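Local coordinates for single-stranded DNA specific exonuclease RecJ (Thermus thermophilus, PDB 2ZXR), which degrades single-stranded DNA, but not single-stranded RNA, as a divalent-metal-dependent exonuclease working in the 5' to 3' direction, at residues G586-L591 / E648-Y653; H631-F636 / P643-E648; L544-A549 / G606-A611. All coordinates share one frame; numbering follows the deposited sequence.

Contact 1. Residues G586-L591 / E648-Y653; sequences GLWLGL and EALLAY
In the C-terminal domain of RecJ, a parallel alpha/beta fold, Trp588 and Leu591 pack against Leu650 and Tyr653 on one flank of helix 643-655. Strand 587-588 is the middle strand of a five-stranded parallel sheet, and the chain leaves it through Gly590 to reach Leu591. The main touch is a CH-pi contact: Leu591 CD1 rests over one face of the Tyr653 ring, 3.9 Å from the ring centroid and 21° off the normal, displaced toward the rim. Its nearest ring atom is Tyr653 CE2, which lies 3.7 Å from Leu591 CD1, while Leu591 CB also comes within 4.0 Å of Tyr653 CE2. With CG anti to the backbone N (chi1 178°), the Tyr653 ring reaches toward Leu591 and brings one face under CD1, the two side chains crossing obliquely. The second branch of Leu591 meets the preceding helical turn, with CD2 4.3 Å from Leu650 CD1. The other methyl of Leu650, CD2, stands at the edge of the indole, 4.3 Å from Trp588 CZ3 and close to the ring plane. The polar corner of Trp588 is engaged elsewhere, through NE1 to Pro582 O, and its ring meets Tyr560 edge to face. With dispersion and one methyl-to-ring contact as its whole chemistry, the junction depends on complementary shape and has little directional bonding.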
ATOM      1  N   GLY A 586     -14.998  31.740  26.843  1.00 24.79           N
ATOM      2  CA  GLY A 586     -13.910  31.407  25.943  1.00 23.91           C
ATOM      3  C   GLY A 586     -12.963  30.375  26.571  1.00 24.15           C
ATOM      4  O   GLY A 586     -11.959  29.976  25.960  1.00 23.92           O
ATOM      5  N   LEU A 587     -13.263  29.943  27.799  1.00 23.87           N
ATOM      6  CA  LEU A 587     -12.428  28.957  28.496  1.00 24.35           C
ATOM      7  C   LEU A 587     -13.305  27.852  29.074  1.00 25.62           C
ATOM      8  O   LEU A 587     -14.287  28.141  29.759  1.00 25.70           O
ATOM      9  CB  LEU A 587     -11.660  29.622  29.640  1.00 24.48           C
ATOM     10  CG  LEU A 587     -10.748  28.677  30.412  1.00 25.46           C
ATOM     11  CD1 LEU A 587      -9.535  28.351  29.520  1.00 23.23           C
ATOM     12  CD2 LEU A 587     -10.299  29.306  31.733  1.00 24.99           C
ATOM     13  N   TRP A 588     -12.959  26.593  28.815  1.00 26.01           N
ATOM     14  CA  TRP A 588     -13.772  25.478  29.319  1.00 26.72           C
ATOM     15  C   TRP A 588     -12.947  24.579  30.205  1.00 26.70           C
ATOM     16  O   TRP A 588     -11.759  24.360  29.950  1.00 27.06           O
ATOM     17  CB  TRP A 588     -14.343  24.630  28.157  1.00 26.07           C
ATOM     18  CG  TRP A 588     -15.316  25.321  27.201  1.00 26.04           C
ATOM     19  CD1 TRP A 588     -15.866  26.573  27.326  1.00 27.43           C
ATOM     20  CD2 TRP A 588     -15.881  24.759  26.003  1.00 25.76           C
ATOM     21  NE1 TRP A 588     -16.739  26.822  26.277  1.00 25.50           N
ATOM     22  CE2 TRP A 588     -16.761  25.725  25.454  1.00 26.87           C
ATOM     23  CE3 TRP A 588     -15.726  23.536  25.342  1.00 25.37           C
ATOM     24  CZ2 TRP A 588     -17.479  25.500  24.272  1.00 26.12           C
ATOM     25  CZ3 TRP A 588     -16.449  23.313  24.160  1.00 27.14           C
ATOM     26  CH2 TRP A 588     -17.309  24.290  23.645  1.00 25.91           C
ATOM     27  N   LEU A 589     -13.570  24.048  31.247  1.00 27.05           N
ATOM     28  CA  LEU A 589     -12.869  23.162  32.162  1.00 28.14           C
ATOM     29  C   LEU A 589     -13.414  21.750  32.008  1.00 28.73           C
ATOM     30  O   LEU A 589     -13.077  20.861  32.774  1.00 29.00           O
ATOM     31  CB  LEU A 589     -13.070  23.637  33.597  1.00 29.92           C
ATOM     32  CG  LEU A 589     -12.530  25.026  33.915  1.00 31.14           C
ATOM     33  CD1 LEU A 589     -12.783  25.349  35.390  1.00 32.13           C
ATOM     34  CD2 LEU A 589     -11.036  25.076  33.617  1.00 31.28           C
ATOM     35  N   GLY A 590     -14.275  21.564  31.014  1.00 28.79           N
ATOM     36  CA  GLY A 590     -14.870  20.272  30.791  1.00 29.15           C
ATOM     37  C   GLY A 590     -15.573  20.345  29.462  1.00 30.30           C
ATOM     38  O   GLY A 590     -15.521  21.380  28.779  1.00 29.97           O
ATOM     39  N   LEU A 591     -16.245  19.257  29.104  1.00 30.69           N
ATOM     40  CA  LEU A 591     -16.923  19.162  27.825  1.00 32.00           C
ATOM     41  C   LEU A 591     -18.424  19.392  27.912  1.00 32.71           C
ATOM     42  O   LEU A 591     -19.101  18.804  28.756  1.00 32.72           O
ATOM     43  CB  LEU A 591     -16.666  17.770  27.213  1.00 31.51           C
ATOM     44  CG  LEU A 591     -15.210  17.306  27.177  1.00 30.94           C
ATOM     45  CD1 LEU A 591     -15.110  15.941  26.505  1.00 31.62           C
ATOM     46  CD2 LEU A 591     -14.382  18.324  26.428  1.00 32.17           C
ATOM     47  N   GLU A 648     -11.774  17.650  16.078  1.00 21.16           N
ATOM     48  CA  GLU A 648     -12.455  16.627  15.304  1.00 21.70           C
ATOM     49  C   GLU A 648     -13.053  15.591  16.231  1.00 22.14           C
ATOM     50  O   GLU A 648     -14.215  15.169  16.072  1.00 21.71           O
ATOM     51  CB  GLU A 648     -11.477  15.950  14.335  1.00 21.70           C
ATOM     52  CG  GLU A 648     -12.103  14.800  13.587  1.00 22.91           C
ATOM     53  CD  GLU A 648     -11.123  14.111  12.662  1.00 24.85           C
ATOM     54  OE1 GLU A 648      -9.978  13.824  13.090  1.00 24.41           O
ATOM     55  OE2 GLU A 648     -11.517  13.852  11.510  1.00 25.43           O
ATOM     56  N   ALA A 649     -12.238  15.182  17.198  1.00 22.03           N
ATOM     57  CA  ALA A 649     -12.631  14.180  18.169  1.00 22.14           C
ATOM     58  C   ALA A 649     -13.814  14.651  19.006  1.00 22.71           C
ATOM     59  O   ALA A 649     -14.665  13.848  19.419  1.00 21.65           O
ATOM     60  CB  ALA A 649     -11.451  13.860  19.074  1.00 22.04           C
ATOM     61  N   LEU A 650     -13.850  15.953  19.277  1.00 23.07           N
ATOM     62  CA  LEU A 650     -14.929  16.510  20.078  1.00 23.54           C
ATOM     63  C   LEU A 650     -16.232  16.398  19.301  1.00 23.86           C
ATOM     64  O   LEU A 650     -17.263  16.053  19.870  1.00 23.51           O
ATOM     65  CB  LEU A 650     -14.621  17.966  20.455  1.00 22.53           C
ATOM     66  CG  LEU A 650     -15.685  18.673  21.311  1.00 22.67           C
ATOM     67  CD1 LEU A 650     -16.097  17.800  22.492  1.00 22.68           C
ATOM     68  CD2 LEU A 650     -15.133  19.994  21.797  1.00 21.02           C
ATOM     69  N   LEU A 651     -16.193  16.672  17.998  1.00 25.25           N
ATOM     70  CA  LEU A 651     -17.406  16.536  17.188  1.00 26.34           C
ATOM     71  C   LEU A 651     -17.923  15.088  17.243  1.00 26.84           C
ATOM     72  O   LEU A 651     -19.125  14.848  17.387  1.00 26.28           O
ATOM     73  CB  LEU A 651     -17.136  16.912  15.737  1.00 27.96           C
ATOM     74  CG  LEU A 651     -16.676  18.353  15.491  1.00 29.20           C
ATOM     75  CD1 LEU A 651     -16.637  18.586  13.970  1.00 30.55           C
ATOM     76  CD2 LEU A 651     -17.644  19.347  16.149  1.00 29.15           C
ATOM     77  N   ALA A 652     -17.023  14.114  17.148  1.00 26.37           N
ATOM     78  CA  ALA A 652     -17.466  12.721  17.192  1.00 26.80           C
ATOM     79  C   ALA A 652     -18.027  12.452  18.584  1.00 27.21           C
ATOM     80  O   ALA A 652     -19.007  11.714  18.745  1.00 25.85           O
ATOM     81  CB  ALA A 652     -16.285  11.756  16.882  1.00 25.30           C
ATOM     82  N   TYR A 653     -17.397  13.067  19.582  1.00 28.19           N
ATOM     83  CA  TYR A 653     -17.817  12.918  20.973  1.00 29.53           C
ATOM     84  C   TYR A 653     -19.267  13.385  21.172  1.00 31.39           C
ATOM     85  O   TYR A 653     -20.040  12.702  21.845  1.00 31.18           O
ATOM     86  CB  TYR A 653     -16.894  13.706  21.898  1.00 29.25           C
ATOM     87  CG  TYR A 653     -17.295  13.654  23.363  1.00 31.01           C
ATOM     88  CD1 TYR A 653     -17.058  12.523  24.130  1.00 31.32           C
ATOM     89  CD2 TYR A 653     -17.936  14.736  23.972  1.00 32.74           C
ATOM     90  CE1 TYR A 653     -17.449  12.462  25.466  1.00 32.07           C
ATOM     91  CE2 TYR A 653     -18.330  14.683  25.317  1.00 32.76           C
ATOM     92  CZ  TYR A 653     -18.082  13.537  26.051  1.00 33.69           C
ATOM     93  OH  TYR A 653     -18.488  13.461  27.372  1.00 36.16           O
TER

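Contact 2. Residues H631-F636 / P643-E648; sequences HRRLLF and PGLFSE
Leu634 and Phe646 meet where helices 624-639 and 643-655 fold back on each other as an antiparallel helical hairpin; the axes of the short segments 631-636 and 643-648 approach to 8.5 Å, their directions 149° apart. Leu634 CD2 touches Phe646 CE1 at 3.8 Å. The ring also turns its edge to the backbone: Phe646 CD1 lies 3.7 Å from Leu634 O, which sits in the ring plane, so the slightly positive rim of the phenyl group faces the carbonyl oxygen.

On the other flank, Arg633 bends at chi2 and chi3 and passes obliquely over Leu645, whose CD2 is 4.0 Å from Arg633 NH2. A water joins the polar groups, donating to Leu645 O and Glu648 OE1, each 2.9 Å away, and accepting a weak bond from Arg633 NE. The direct ion pair, Arg633 NH2 to Glu648 OE1, is long and weak at 3.8 Å, with the guanidinium and carboxylate planes 75° apart; each group has a stronger partner elsewhere, Arg633 NH1 with Asp432 and Glu648 OE2 with Leu12 N. The hairpin lies between two sheets: Arg633 touches Leu433 of strand 426-433, and Phe646 touches Ala541 and Pro543 of strand 541-543.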
ATOM      1  N   HIS A 631     -12.880   8.479  22.989  1.00 26.72           N
ATOM      2  CA  HIS A 631     -12.256   8.882  24.258  1.00 27.60           C
ATOM      3  C   HIS A 631     -10.739   8.883  24.183  1.00 27.91           C
ATOM      4  O   HIS A 631     -10.092   9.859  24.569  1.00 27.92           O
ATOM      5  CB  HIS A 631     -12.722   7.967  25.400  1.00 27.68           C
ATOM      6  CG  HIS A 631     -14.152   8.204  25.795  1.00 28.98           C
ATOM      7  ND1 HIS A 631     -14.792   7.473  26.772  1.00 29.76           N
ATOM      8  CD2 HIS A 631     -15.054   9.118  25.360  1.00 28.77           C
ATOM      9  CE1 HIS A 631     -16.025   7.929  26.925  1.00 28.66           C
ATOM     10  NE2 HIS A 631     -16.209   8.926  26.080  1.00 28.42           N
ATOM     11  N   ARG A 632     -10.163   7.795  23.685  1.00 27.42           N
ATOM     12  CA  ARG A 632      -8.713   7.698  23.559  1.00 28.13           C
ATOM     13  C   ARG A 632      -8.202   8.809  22.622  1.00 26.92           C
ATOM     14  O   ARG A 632      -7.127   9.389  22.843  1.00 25.98           O
ATOM     15  CB  ARG A 632      -8.353   6.303  23.024  1.00 30.58           C
ATOM     16  CG  ARG A 632      -6.936   6.108  22.524  1.00 33.56           C
ATOM     17  CD  ARG A 632      -6.961   5.123  21.333  1.00 35.72           C
ATOM     18  NE  ARG A 632      -7.899   4.057  21.618  1.00 36.04           N
ATOM     19  CZ  ARG A 632      -8.508   3.299  20.716  1.00 35.49           C
ATOM     20  NH1 ARG A 632      -8.282   3.456  19.423  1.00 37.12           N
ATOM     21  NH2 ARG A 632      -9.402   2.416  21.125  1.00 35.31           N
ATOM     22  N   ARG A 633      -8.959   9.096  21.564  1.00 26.32           N
ATOM     23  CA  ARG A 633      -8.580  10.181  20.643  1.00 26.84           C
ATOM     24  C   ARG A 633      -8.584  11.514  21.388  1.00 25.85           C
ATOM     25  O   ARG A 633      -7.630  12.281  21.296  1.00 26.28           O
ATOM     26  CB  ARG A 633      -9.562  10.314  19.482  1.00 27.64           C
ATOM     27  CG  ARG A 633      -9.098   9.711  18.185  1.00 32.19           C
ATOM     28  CD  ARG A 633      -7.790  10.301  17.718  1.00 31.46           C
ATOM     29  NE  ARG A 633      -7.939  10.779  16.355  1.00 32.69           N
ATOM     30  CZ  ARG A 633      -8.200  10.007  15.308  1.00 30.20           C
ATOM     31  NH1 ARG A 633      -8.342   8.699  15.448  1.00 28.41           N
ATOM     32  NH2 ARG A 633      -8.311  10.563  14.120  1.00 28.96           N
ATOM     33  N   LEU A 634      -9.664  11.780  22.121  1.00 25.19           N
ATOM     34  CA  LEU A 634      -9.783  13.038  22.871  1.00 24.93           C
ATOM     35  C   LEU A 634      -8.611  13.237  23.802  1.00 24.25           C
ATOM     36  O   LEU A 634      -7.963  14.284  23.789  1.00 23.32           O
ATOM     37  CB  LEU A 634     -11.085  13.077  23.690  1.00 24.52           C
ATOM     38  CG  LEU A 634     -12.367  13.551  23.012  1.00 25.07           C
ATOM     39  CD1 LEU A 634     -13.542  13.443  23.990  1.00 23.65           C
ATOM     40  CD2 LEU A 634     -12.198  14.996  22.555  1.00 23.98           C
ATOM     41  N   LEU A 635      -8.344  12.222  24.622  1.00 24.69           N
ATOM     42  CA  LEU A 635      -7.231  12.276  25.561  1.00 24.09           C
ATOM     43  C   LEU A 635      -5.915  12.451  24.853  1.00 24.83           C
ATOM     44  O   LEU A 635      -5.066  13.206  25.320  1.00 24.72           O
ATOM     45  CB  LEU A 635      -7.148  10.997  26.403  1.00 25.61           C
ATOM     46  CG  LEU A 635      -8.026  10.861  27.644  1.00 26.20           C
ATOM     47  CD1 LEU A 635      -7.725  12.001  28.636  1.00 25.28           C
ATOM     48  CD2 LEU A 635      -9.458  10.897  27.226  1.00 27.80           C
ATOM     49  N   PHE A 636      -5.722  11.729  23.744  1.00 23.98           N
ATOM     50  CA  PHE A 636      -4.461  11.827  23.004  1.00 23.54           C
ATOM     51  C   PHE A 636      -4.273  13.228  22.447  1.00 23.58           C
ATOM     52  O   PHE A 636      -3.221  13.822  22.639  1.00 22.74           O
ATOM     53  CB  PHE A 636      -4.397  10.816  21.841  1.00 23.31           C
ATOM     54  CG  PHE A 636      -3.195  11.000  20.945  1.00 23.88           C
ATOM     55  CD1 PHE A 636      -1.927  10.566  21.347  1.00 24.91           C
ATOM     56  CD2 PHE A 636      -3.317  11.677  19.726  1.00 24.96           C
ATOM     57  CE1 PHE A 636      -0.796  10.811  20.554  1.00 24.42           C
ATOM     58  CE2 PHE A 636      -2.197  11.926  18.922  1.00 24.47           C
ATOM     59  CZ  PHE A 636      -0.930  11.493  19.337  1.00 24.15           C
ATOM     60  N   PRO A 643      -5.018  20.980  18.290  1.00 26.88           N
ATOM     61  CA  PRO A 643      -6.318  21.593  18.026  1.00 26.67           C
ATOM     62  C   PRO A 643      -7.207  20.931  16.986  1.00 25.79           C
ATOM     63  O   PRO A 643      -8.399  20.769  17.216  1.00 25.33           O
ATOM     64  CB  PRO A 643      -5.954  23.044  17.668  1.00 26.75           C
ATOM     65  CG  PRO A 643      -4.701  23.279  18.474  1.00 26.46           C
ATOM     66  CD  PRO A 643      -3.948  21.993  18.224  1.00 27.13           C
ATOM     67  N   GLY A 644      -6.635  20.555  15.847  1.00 25.25           N
ATOM     68  CA  GLY A 644      -7.429  19.920  14.805  1.00 23.11           C
ATOM     69  C   GLY A 644      -8.025  18.572  15.186  1.00 21.93           C
ATOM     70  O   GLY A 644      -9.223  18.355  14.998  1.00 20.66           O
ATOM     71  N   LEU A 645      -7.184  17.678  15.721  1.00 21.22           N
ATOM     72  CA  LEU A 645      -7.588  16.323  16.141  1.00 20.55           C
ATOM     73  C   LEU A 645      -8.521  16.354  17.341  1.00 20.16           C
ATOM     74  O   LEU A 645      -9.458  15.575  17.452  1.00 19.69           O
ATOM     75  CB  LEU A 645      -6.339  15.499  16.486  1.00 20.04           C
ATOM     76  CG  LEU A 645      -5.527  15.103  15.239  1.00 20.44           C
ATOM     77  CD1 LEU A 645      -4.112  14.628  15.578  1.00 20.13           C
ATOM     78  CD2 LEU A 645      -6.322  14.029  14.494  1.00 20.93           C
ATOM     79  N   PHE A 646      -8.250  17.271  18.251  1.00 20.96           N
ATOM     80  CA  PHE A 646      -9.071  17.403  19.448  1.00 20.51           C
ATOM     81  C   PHE A 646     -10.441  17.910  19.024  1.00 20.46           C
ATOM     82  O   PHE A 646     -11.468  17.396  19.472  1.00 19.28           O
ATOM     83  CB  PHE A 646      -8.441  18.401  20.399  1.00 19.52           C
ATOM     84  CG  PHE A 646      -9.186  18.547  21.667  1.00 21.23           C
ATOM     85  CD1 PHE A 646      -9.129  17.551  22.632  1.00 20.93           C
ATOM     86  CD2 PHE A 646      -9.974  19.668  21.895  1.00 21.11           C
ATOM     87  CE1 PHE A 646      -9.843  17.671  23.793  1.00 21.34           C
ATOM     88  CE2 PHE A 646     -10.688  19.786  23.065  1.00 22.13           C
ATOM     89  CZ  PHE A 646     -10.622  18.791  24.010  1.00 21.36           C
ATOM     90  N   SER A 647     -10.438  18.927  18.153  1.00 20.12           N
ATOM     91  CA  SER A 647     -11.685  19.497  17.652  1.00 21.05           C
ATOM     92  C   SER A 647     -12.468  18.425  16.903  1.00 21.40           C
ATOM     93  O   SER A 647     -13.672  18.303  17.062  1.00 22.09           O
ATOM     94  CB  SER A 647     -11.412  20.666  16.685  1.00 21.11           C
ATOM     95  OG  SER A 647     -10.895  21.810  17.350  1.00 22.34           O
ATOM     96  N   GLU A 648     -11.774  17.650  16.078  1.00 21.16           N
ATOM     97  CA  GLU A 648     -12.455  16.627  15.304  1.00 21.70           C
ATOM     98  C   GLU A 648     -13.053  15.591  16.231  1.00 22.14           C
ATOM     99  O   GLU A 648     -14.215  15.169  16.072  1.00 21.71           O
ATOM    100  CB  GLU A 648     -11.477  15.950  14.335  1.00 21.70           C
ATOM    101  CG  GLU A 648     -12.103  14.800  13.587  1.00 22.91           C
ATOM    102  CD  GLU A 648     -11.123  14.111  12.662  1.00 24.85           C
ATOM    103  OE1 GLU A 648      -9.978  13.824  13.090  1.00 24.41           O
ATOM    104  OE2 GLU A 648     -11.517  13.852  11.510  1.00 25.43           O
TER
HETATM  105  O   HOH W   1      -9.575  13.156  15.853  1.00 18.67           O

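Contact 3. Residues L544-A549 / G606-A611; sequences LPLLEA and GREARA
Leu546 lies along Gly606 where two neighbouring parallel strands of the C-terminal alpha/beta domain end. Strand 541-543, at the edge of the five-stranded parallel sheet, turns into helix 546-554 with Pro545 as N-cap; strand 601-603, beside it, runs out into the loop that carries Gly606. Leu546 is the first residue of the helix and supplies more than half of the buried surface. Its CB already meets the backbone, 3.3 Å from Gly606 CA, and CG follows at 3.5 Å from that same CA; both are modelled tighter than ordinary carbon contacts, a crowding as doubtful as that of CD2. CG stands anti to the backbone N (chi1 -179°), which directs the branch to Gly606 CA. From there the two methyls diverge. Leu546 CD1 stays with the glycine, 3.7 Å from Gly606 CA. Leu546 CD2 goes on toward the next residues, modelled 3.4 Å from Arg607 N and 4.2 Å from Glu608 OE2, but it is also placed impossibly close to Gly606 CA, so its position is doubtful. The general fit is clear: the side-chain-free Gly606 receives the leucine. Gly606 itself has phi 154° and psi -160°, a conformation in which a CB would press on the preceding carbonyl oxygen, in keeping with its being glycine. Arg607 and Glu608 are exposed and border the leucine tip only lightly. Beside the apolar contact runs a polar one: a water accepts from Leu546 N at 3.2 Å, an amide of the first helical turn, and donates to Gly606 O, likewise 3.2 Å away, an oxygen that also receives Arg612 NH1.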
ATOM      1  N   LEU A 544      -5.673  23.196  26.562  1.00 24.31           N
ATOM      2  CA  LEU A 544      -4.866  23.990  27.477  1.00 26.00           C
ATOM      3  C   LEU A 544      -4.721  23.121  28.729  1.00 26.37           C
ATOM      4  O   LEU A 544      -5.695  22.521  29.178  1.00 26.01           O
ATOM      5  CB  LEU A 544      -5.591  25.283  27.836  1.00 27.08           C
ATOM      6  CG  LEU A 544      -4.922  26.277  28.782  1.00 28.58           C
ATOM      7  CD1 LEU A 544      -3.758  26.964  28.086  1.00 29.95           C
ATOM      8  CD2 LEU A 544      -5.947  27.329  29.206  1.00 29.64           C
ATOM      9  N   PRO A 545      -3.500  23.026  29.283  1.00 26.41           N
ATOM     10  CA  PRO A 545      -3.228  22.236  30.487  1.00 27.60           C
ATOM     11  C   PRO A 545      -4.125  22.705  31.644  1.00 27.84           C
ATOM     12  O   PRO A 545      -4.377  23.901  31.783  1.00 27.04           O
ATOM     13  CB  PRO A 545      -1.753  22.512  30.756  1.00 27.13           C
ATOM     14  CG  PRO A 545      -1.200  22.738  29.366  1.00 27.73           C
ATOM     15  CD  PRO A 545      -2.263  23.616  28.745  1.00 26.85           C
ATOM     16  N   LEU A 546      -4.593  21.768  32.465  1.00 29.30           N
ATOM     17  CA  LEU A 546      -5.470  22.116  33.584  1.00 31.67           C
ATOM     18  C   LEU A 546      -4.887  23.186  34.516  1.00 32.91           C
ATOM     19  O   LEU A 546      -5.607  24.090  34.965  1.00 33.44           O
ATOM     20  CB  LEU A 546      -5.822  20.888  34.419  1.00 31.40           C
ATOM     21  CG  LEU A 546      -6.760  21.239  35.588  1.00 32.22           C
ATOM     22  CD1 LEU A 546      -8.079  21.754  35.033  1.00 32.16           C
ATOM     23  CD2 LEU A 546      -7.021  20.013  36.472  1.00 32.94           C
ATOM     24  N   LEU A 547      -3.596  23.081  34.821  1.00 33.64           N
ATOM     25  CA  LEU A 547      -2.961  24.064  35.697  1.00 34.66           C
ATOM     26  C   LEU A 547      -3.130  25.460  35.114  1.00 34.10           C
ATOM     27  O   LEU A 547      -3.541  26.384  35.812  1.00 34.91           O
ATOM     28  CB  LEU A 547      -1.469  23.763  35.865  1.00 35.08           C
ATOM     29  CG  LEU A 547      -1.143  22.411  36.485  1.00 36.25           C
ATOM     30  CD1 LEU A 547       0.365  22.186  36.442  1.00 36.87           C
ATOM     31  CD2 LEU A 547      -1.662  22.360  37.912  1.00 36.67           C
ATOM     32  N   GLU A 548      -2.807  25.622  33.839  1.00 33.45           N
ATOM     33  CA  GLU A 548      -2.954  26.933  33.226  1.00 33.39           C
ATOM     34  C   GLU A 548      -4.397  27.405  33.248  1.00 32.69           C
ATOM     35  O   GLU A 548      -4.661  28.566  33.523  1.00 33.36           O
ATOM     36  CB  GLU A 548      -2.455  26.928  31.785  1.00 34.59           C
ATOM     37  CG  GLU A 548      -0.956  26.904  31.657  1.00 37.27           C
ATOM     38  CD  GLU A 548      -0.508  26.954  30.210  1.00 39.47           C
ATOM     39  OE1 GLU A 548      -1.020  27.817  29.457  1.00 40.85           O
ATOM     40  OE2 GLU A 548       0.360  26.136  29.830  1.00 39.50           O
ATOM     41  N   ALA A 549      -5.334  26.511  32.961  1.00 31.66           N
ATOM     42  CA  ALA A 549      -6.737  26.889  32.936  1.00 30.70           C
ATOM     43  C   ALA A 549      -7.239  27.379  34.297  1.00 30.89           C
ATOM     44  O   ALA A 549      -7.972  28.372  34.374  1.00 29.81           O
ATOM     45  CB  ALA A 549      -7.603  25.708  32.450  1.00 28.62           C
ATOM     46  N   GLY A 606      -8.344  18.336  32.883  1.00 39.74           N
ATOM     47  CA  GLY A 606      -7.780  18.210  34.197  1.00 46.11           C
ATOM     48  C   GLY A 606      -6.607  17.257  34.282  1.00 49.85           C
ATOM     49  O   GLY A 606      -5.938  16.941  33.285  1.00 50.12           O
ATOM     50  N   ARG A 607      -6.365  16.824  35.514  1.00 53.63           N
ATOM     51  CA  ARG A 607      -5.291  15.911  35.864  1.00 56.99           C
ATOM     52  C   ARG A 607      -5.913  14.987  36.915  1.00 58.23           C
ATOM     53  O   ARG A 607      -5.532  13.813  37.048  1.00 59.23           O
ATOM     54  CB  ARG A 607      -4.111  16.709  36.446  1.00 58.96           C
ATOM     55  CG  ARG A 607      -2.835  15.911  36.685  1.00 61.53           C
ATOM     56  CD  ARG A 607      -2.406  15.155  35.435  1.00 63.84           C
ATOM     57  NE  ARG A 607      -3.198  13.941  35.250  1.00 65.92           N
ATOM     58  CZ  ARG A 607      -3.031  13.081  34.249  1.00 67.11           C
ATOM     59  NH1 ARG A 607      -2.098  13.300  33.328  1.00 67.84           N
ATOM     60  NH2 ARG A 607      -3.789  11.992  34.178  1.00 68.10           N
ATOM     61  N   GLU A 608      -6.882  15.539  37.649  1.00 58.87           N
ATOM     62  CA  GLU A 608      -7.629  14.809  38.684  1.00 58.91           C
ATOM     63  C   GLU A 608      -9.099  15.218  38.540  1.00 57.76           C
ATOM     64  O   GLU A 608      -9.945  14.858  39.364  1.00 58.17           O
ATOM     65  CB  GLU A 608      -7.129  15.165  40.095  1.00 60.24           C
ATOM     66  CG  GLU A 608      -5.614  15.068  40.282  1.00 62.17           C
ATOM     67  CD  GLU A 608      -4.874  16.233  39.637  1.00 63.30           C
ATOM     68  OE1 GLU A 608      -3.621  16.200  39.590  1.00 64.17           O
ATOM     69  OE2 GLU A 608      -5.548  17.185  39.183  1.00 63.85           O
ATOM     70  N   ALA A 609      -9.384  15.982  37.487  1.00 55.66           N
ATOM     71  CA  ALA A 609     -10.730  16.443  37.220  1.00 53.80           C
ATOM     72  C   ALA A 609     -11.574  15.240  36.832  1.00 52.85           C
ATOM     73  O   ALA A 609     -11.053  14.209  36.391  1.00 50.92           O
ATOM     74  CB  ALA A 609     -10.724  17.475  36.088  1.00 52.90           C
ATOM     75  N   ARG A 610     -12.881  15.375  37.019  1.00 52.07           N
ATOM     76  CA  ARG A 610     -13.796  14.316  36.666  1.00 51.87           C
ATOM     77  C   ARG A 610     -13.911  14.250  35.146  1.00 50.41           C
ATOM     78  O   ARG A 610     -14.153  13.194  34.589  1.00 49.30           O
ATOM     79  CB  ARG A 610     -15.160  14.572  37.290  1.00 53.67           C
ATOM     80  CG  ARG A 610     -15.585  13.484  38.275  1.00 57.38           C
ATOM     81  CD  ARG A 610     -15.717  12.087  37.613  1.00 59.73           C
ATOM     82  NE  ARG A 610     -16.052  11.052  38.599  1.00 61.91           N
ATOM     83  CZ  ARG A 610     -15.203  10.555  39.500  1.00 62.89           C
ATOM     84  NH1 ARG A 610     -13.944  10.979  39.552  1.00 62.93           N
ATOM     85  NH2 ARG A 610     -15.621   9.646  40.376  1.00 63.79           N
ATOM     86  N   ALA A 611     -13.737  15.392  34.487  1.00 49.14           N
ATOM     87  CA  ALA A 611     -13.804  15.450  33.032  1.00 48.34           C
ATOM     88  C   ALA A 611     -12.812  14.432  32.476  1.00 47.54           C
ATOM     89  O   ALA A 611     -13.146  13.626  31.611  1.00 47.22           O
ATOM     90  CB  ALA A 611     -13.446  16.853  32.537  1.00 47.02           C
TER
HETATM   91  O   HOH W   2      -3.612  18.755  32.114  1.00 32.57           O

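All three contacts belong to the C-terminal domain and lie away from the metal site. Contacts 1 and 2 share helix 643-655 on successive turns, Phe646 being followed on the same stripe by Leu650 and Tyr653, and meet directly: Leu634 of contact 2 packs against Tyr653 and Ala649. Contact 3 joins contact 1 across the sheet, with Leu587 and Leu589 touching Ala549 and Leu544, whereas contacts 2 and 3 stay about 6 Å apart at their nearest atoms. Contact 2 is the buried one, adding a water and a long ion pair to its packing; contact 1 is partly buried and purely apolar; contact 3, more exposed, sets a single leucine on loop backbone with a bridging water.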